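Local coordinates for multidrug resistance protein (Vibrio cholerae, PDB 1YC9) that probably forms the outer-membrane exit duct of a multidrug efflux pump, a trimeric channel that carries toxic compounds out of the cell, at residues Glu355-Arg369 with Leu418-Ala432. The protein carries 1 engineered substitution. Sequence-based numbering, arbitrary orientation.
Sequences EIADVVTSSQALQAR and LQSRAFSLDLALIHA. Unlike the reference sequence in segment 355-369: I356 (reference Val).
With CG trans to its backbone N (chi1 -176°) and chi2 at 56°, L366 spreads its two methyls across the facing helix: CD2 lies 3.5 Å from A422 CA, while CD1 runs past L418 and touches R421 CD. V359, its CG1 likewise opposite the backbone N (chi1 173°), straddles the other end, CG1 against L429 CB at 3.8 Å and CG2 against A428 CB at 3.7 Å. Each is a knob in a hole of four residues, L366 among L418, R421, A422 and L425, V359 among L425, A428, L429 and A432. Alanines suit these holes because a lone methyl lets the branched knobs reach the backbone. The engineered I356 meets A432 CB through CG1 at 3.8 Å. Between the knobs, the short serine side chain of S362 lets L425 come in close, CD2 against S362 CB and CD1 against S362 O. This is antiparallel coiled-coil packing between helices 326-391 and 398-433 of the outer membrane factor's long helical barrel.

One flank is polar. A water accepts from R421 NE and donates to S362 O. L418 CD2 sits over one face of the R369 guanidinium, displaced toward its periphery; R369 NH1 lies 4.0 Å from R421 NE. E211 of the second subunit forms salt bridges with both arginines and a hydrogen bond with S362 OG, so the chemistry implies an apolar seam within the subunit and a charged flank that joins it to its neighbour.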
# COMPACT_ATOMS: atom_id res chain seq x y z
N GLU A 355 -0.96 19.86 4.02
CA GLU A 355 0.46 19.82 3.71
C GLU A 355 1.06 21.22 3.69
O GLU A 355 2.11 21.48 4.32
CB GLU A 355 0.71 19.12 2.40
CG GLU A 355 0.66 17.61 2.54
CD GLU A 355 0.57 16.88 1.20
OE1 GLU A 355 0.90 17.48 0.15
OE2 GLU A 355 0.21 15.67 1.23
N ILE A 356 0.33 22.13 3.04
CA ILE A 356 0.74 23.54 3.02
C ILE A 356 0.68 24.18 4.39
O ILE A 356 1.62 24.89 4.77
CB ILE A 356 -0.11 24.37 2.03
CG1 ILE A 356 0.15 23.84 0.64
CG2 ILE A 356 0.33 25.88 2.07
CD1 ILE A 356 -0.97 24.08 -0.35
N ALA A 357 -0.38 23.89 5.16
CA ALA A 357 -0.49 24.38 6.51
C ALA A 357 0.68 23.94 7.37
O ALA A 357 1.15 24.74 8.19
CB ALA A 357 -1.80 23.99 7.17
N ASP A 358 1.15 22.70 7.19
CA ASP A 358 2.25 22.16 8.00
C ASP A 358 3.56 22.82 7.62
O ASP A 358 4.34 23.17 8.49
CB ASP A 358 2.39 20.66 7.82
CG ASP A 358 1.43 19.86 8.71
OD1 ASP A 358 0.52 20.42 9.32
OD2 ASP A 358 1.52 18.61 8.82
N VAL A 359 3.78 23.03 6.33
CA VAL A 359 5.00 23.70 5.89
C VAL A 359 5.07 25.11 6.48
O VAL A 359 6.11 25.52 7.00
CB VAL A 359 5.13 23.80 4.36
CG1 VAL A 359 6.36 24.68 4.01
CG2 VAL A 359 5.23 22.42 3.72
N VAL A 360 3.97 25.81 6.47
CA VAL A 360 3.86 27.14 7.04
C VAL A 360 4.10 27.10 8.55
O VAL A 360 4.91 27.85 9.10
CB VAL A 360 2.46 27.79 6.80
CG1 VAL A 360 2.30 29.08 7.60
CG2 VAL A 360 2.22 28.05 5.31
N THR A 361 3.44 26.18 9.22
CA THR A 361 3.63 26.03 10.65
C THR A 361 5.09 25.82 10.98
O THR A 361 5.64 26.49 11.86
CB THR A 361 2.79 24.84 11.15
OG1 THR A 361 1.41 25.23 11.17
CG2 THR A 361 3.12 24.51 12.55
N SER A 362 5.74 24.91 10.28
CA SER A 362 7.07 24.53 10.64
C SER A 362 8.09 25.61 10.22
O SER A 362 9.08 25.83 10.91
CB SER A 362 7.42 23.18 10.05
OG SER A 362 6.58 22.15 10.60
N SER A 363 7.83 26.20 9.08
CA SER A 363 8.67 27.28 8.57
C SER A 363 8.68 28.45 9.54
O SER A 363 9.74 28.97 9.86
CB SER A 363 8.22 27.67 7.15
OG SER A 363 8.48 26.56 6.32
N GLN A 364 7.51 28.84 10.02
CA GLN A 364 7.38 29.91 10.99
C GLN A 364 8.01 29.58 12.36
O GLN A 364 8.53 30.45 13.04
CB GLN A 364 5.91 30.27 11.20
CG GLN A 364 5.27 30.89 9.92
CD GLN A 364 3.83 31.37 10.13
OE1 GLN A 364 3.42 32.35 9.52
NE2 GLN A 364 3.07 30.69 10.98
N ALA A 365 7.93 28.33 12.78
CA ALA A 365 8.58 27.92 14.03
C ALA A 365 10.12 27.82 13.98
O ALA A 365 10.76 27.87 15.03
CB ALA A 365 7.99 26.59 14.51
N LEU A 366 10.71 27.71 12.80
CA LEU A 366 12.06 27.22 12.70
C LEU A 366 13.04 28.23 13.29
O LEU A 366 13.96 27.84 14.02
CB LEU A 366 12.45 26.91 11.26
CG LEU A 366 13.84 26.29 11.11
CD1 LEU A 366 14.04 25.01 11.94
CD2 LEU A 366 14.15 25.98 9.70
N GLN A 367 12.86 29.52 12.98
CA GLN A 367 13.91 30.48 13.36
C GLN A 367 14.13 30.55 14.86
O GLN A 367 15.26 30.54 15.30
CB GLN A 367 13.70 31.90 12.78
CG GLN A 367 14.96 32.80 13.00
CD GLN A 367 16.23 32.19 12.39
OE1 GLN A 367 16.32 31.92 11.18
NE2 GLN A 367 17.20 31.92 13.25
N ALA A 368 13.08 30.57 15.64
CA ALA A 368 13.17 30.63 17.08
C ALA A 368 13.80 29.37 17.66
O ALA A 368 14.56 29.45 18.64
CB ALA A 368 11.88 30.85 17.67
N ARG A 369 13.43 28.20 17.09
CA ARG A 369 14.10 26.94 17.45
C ARG A 369 15.61 27.00 17.26
O ARG A 369 16.39 26.68 18.17
CB ARG A 369 13.49 25.76 16.66
CG ARG A 369 12.07 25.47 17.08
CD ARG A 369 11.46 24.26 16.42
NE ARG A 369 12.20 23.06 16.85
CZ ARG A 369 11.95 21.85 16.38
NH1 ARG A 369 10.99 21.69 15.49
NH2 ARG A 369 12.67 20.81 16.79
N LEU A 418 18.66 21.12 12.94
CA LEU A 418 17.71 22.25 12.68
C LEU A 418 18.08 23.09 11.47
O LEU A 418 17.20 23.56 10.72
CB LEU A 418 17.54 23.16 13.91
CG LEU A 418 16.71 22.60 15.07
CD1 LEU A 418 16.86 23.51 16.28
CD2 LEU A 418 15.21 22.50 14.72
N GLN A 419 19.38 23.27 11.25
CA GLN A 419 19.89 23.90 10.03
C GLN A 419 19.55 23.08 8.80
O GLN A 419 19.07 23.61 7.79
CB GLN A 419 21.40 24.11 10.12
CG GLN A 419 21.75 25.14 11.18
CD GLN A 419 23.22 25.22 11.50
OE1 GLN A 419 23.97 24.25 11.33
NE2 GLN A 419 23.64 26.39 11.97
N SER A 420 19.72 21.76 8.89
CA SER A 420 19.27 20.86 7.83
C SER A 420 17.77 20.91 7.61
O SER A 420 17.30 20.81 6.46
CB SER A 420 19.67 19.40 8.14
OG SER A 420 19.11 18.55 7.14
N ARG A 421 17.02 21.10 8.68
CA ARG A 421 15.60 21.21 8.60
C ARG A 421 15.16 22.38 7.72
O ARG A 421 14.09 22.30 7.12
CB ARG A 421 14.99 21.31 9.99
CG ARG A 421 13.49 21.33 10.06
CD ARG A 421 13.01 21.17 11.46
NE ARG A 421 11.57 21.29 11.60
CZ ARG A 421 10.73 20.29 11.32
NH1 ARG A 421 11.18 19.13 10.86
NH2 ARG A 421 9.44 20.45 11.50
N ALA A 422 15.95 23.44 7.68
CA ALA A 422 15.62 24.60 6.83
C ALA A 422 15.59 24.19 5.37
O ALA A 422 14.68 24.56 4.63
CB ALA A 422 16.61 25.72 7.05
N PHE A 423 16.55 23.36 4.95
CA PHE A 423 16.57 22.82 3.61
C PHE A 423 15.38 21.90 3.39
O PHE A 423 14.67 22.05 2.40
CB PHE A 423 17.89 22.12 3.37
CG PHE A 423 18.08 21.54 1.97
CD1 PHE A 423 17.52 22.10 0.83
CD2 PHE A 423 18.86 20.41 1.81
CE1 PHE A 423 17.77 21.58 -0.43
CE2 PHE A 423 19.10 19.84 0.56
CZ PHE A 423 18.53 20.42 -0.58
N SER A 424 15.11 20.99 4.34
CA SER A 424 14.00 20.08 4.25
C SER A 424 12.68 20.78 4.11
O SER A 424 11.84 20.33 3.31
CB SER A 424 13.98 19.13 5.45
OG SER A 424 15.10 18.24 5.31
N LEU A 425 12.50 21.85 4.86
CA LEU A 425 11.27 22.65 4.79
C LEU A 425 11.12 23.38 3.48
O LEU A 425 9.98 23.60 3.01
CB LEU A 425 11.15 23.61 5.97
CG LEU A 425 10.79 22.88 7.26
CD1 LEU A 425 10.85 23.87 8.42
CD2 LEU A 425 9.41 22.16 7.14
N ASP A 426 12.23 23.81 2.89
CA ASP A 426 12.16 24.45 1.60
C ASP A 426 11.68 23.42 0.60
O ASP A 426 10.85 23.69 -0.26
CB ASP A 426 13.50 25.07 1.18
CG ASP A 426 13.33 26.13 0.11
OD1 ASP A 426 12.57 27.09 0.37
OD2 ASP A 426 13.86 26.05 -1.01
N LEU A 427 12.25 22.21 0.67
CA LEU A 427 11.80 21.15 -0.19
C LEU A 427 10.35 20.76 0.06
O LEU A 427 9.62 20.45 -0.87
CB LEU A 427 12.72 19.92 -0.08
CG LEU A 427 14.19 20.10 -0.43
CD1 LEU A 427 14.98 18.80 -0.02
CD2 LEU A 427 14.35 20.34 -1.93
N ALA A 428 9.91 20.76 1.32
CA ALA A 428 8.53 20.46 1.67
C ALA A 428 7.56 21.49 1.07
O ALA A 428 6.44 21.19 0.67
CB ALA A 428 8.37 20.47 3.13
N LEU A 429 8.02 22.72 0.97
CA LEU A 429 7.20 23.77 0.37
C LEU A 429 7.05 23.49 -1.12
O LEU A 429 5.97 23.67 -1.68
CB LEU A 429 7.85 25.15 0.59
CG LEU A 429 7.15 26.36 -0.09
CD1 LEU A 429 5.79 26.55 0.51
CD2 LEU A 429 8.01 27.62 0.13
N ILE A 430 8.15 23.15 -1.78
CA ILE A 430 8.12 22.90 -3.18
C ILE A 430 7.18 21.75 -3.45
O ILE A 430 6.33 21.82 -4.32
CB ILE A 430 9.52 22.62 -3.71
CG1 ILE A 430 10.31 23.94 -3.76
CG2 ILE A 430 9.48 22.00 -5.05
CD1 ILE A 430 11.73 23.81 -4.13
N HIS A 431 7.29 20.70 -2.65
CA HIS A 431 6.37 19.56 -2.78
C HIS A 431 4.91 19.95 -2.54
O HIS A 431 4.01 19.55 -3.30
CB HIS A 431 6.84 18.44 -1.87
CG HIS A 431 6.12 17.17 -2.12
ND1 HIS A 431 4.88 16.92 -1.60
CD2 HIS A 431 6.43 16.10 -2.90
CE1 HIS A 431 4.47 15.74 -2.01
NE2 HIS A 431 5.39 15.23 -2.81
N ALA A 432 4.66 20.76 -1.54
CA ALA A 432 3.31 21.13 -1.14
C ALA A 432 2.66 22.00 -2.19
O ALA A 432 1.46 21.94 -2.40
CB ALA A 432 3.32 21.84 0.17
O HOH W 1 3.33 17.98 0.06
O HOH W 2 10.60 23.87 12.46
O HOH W 3 9.40 26.41 3.72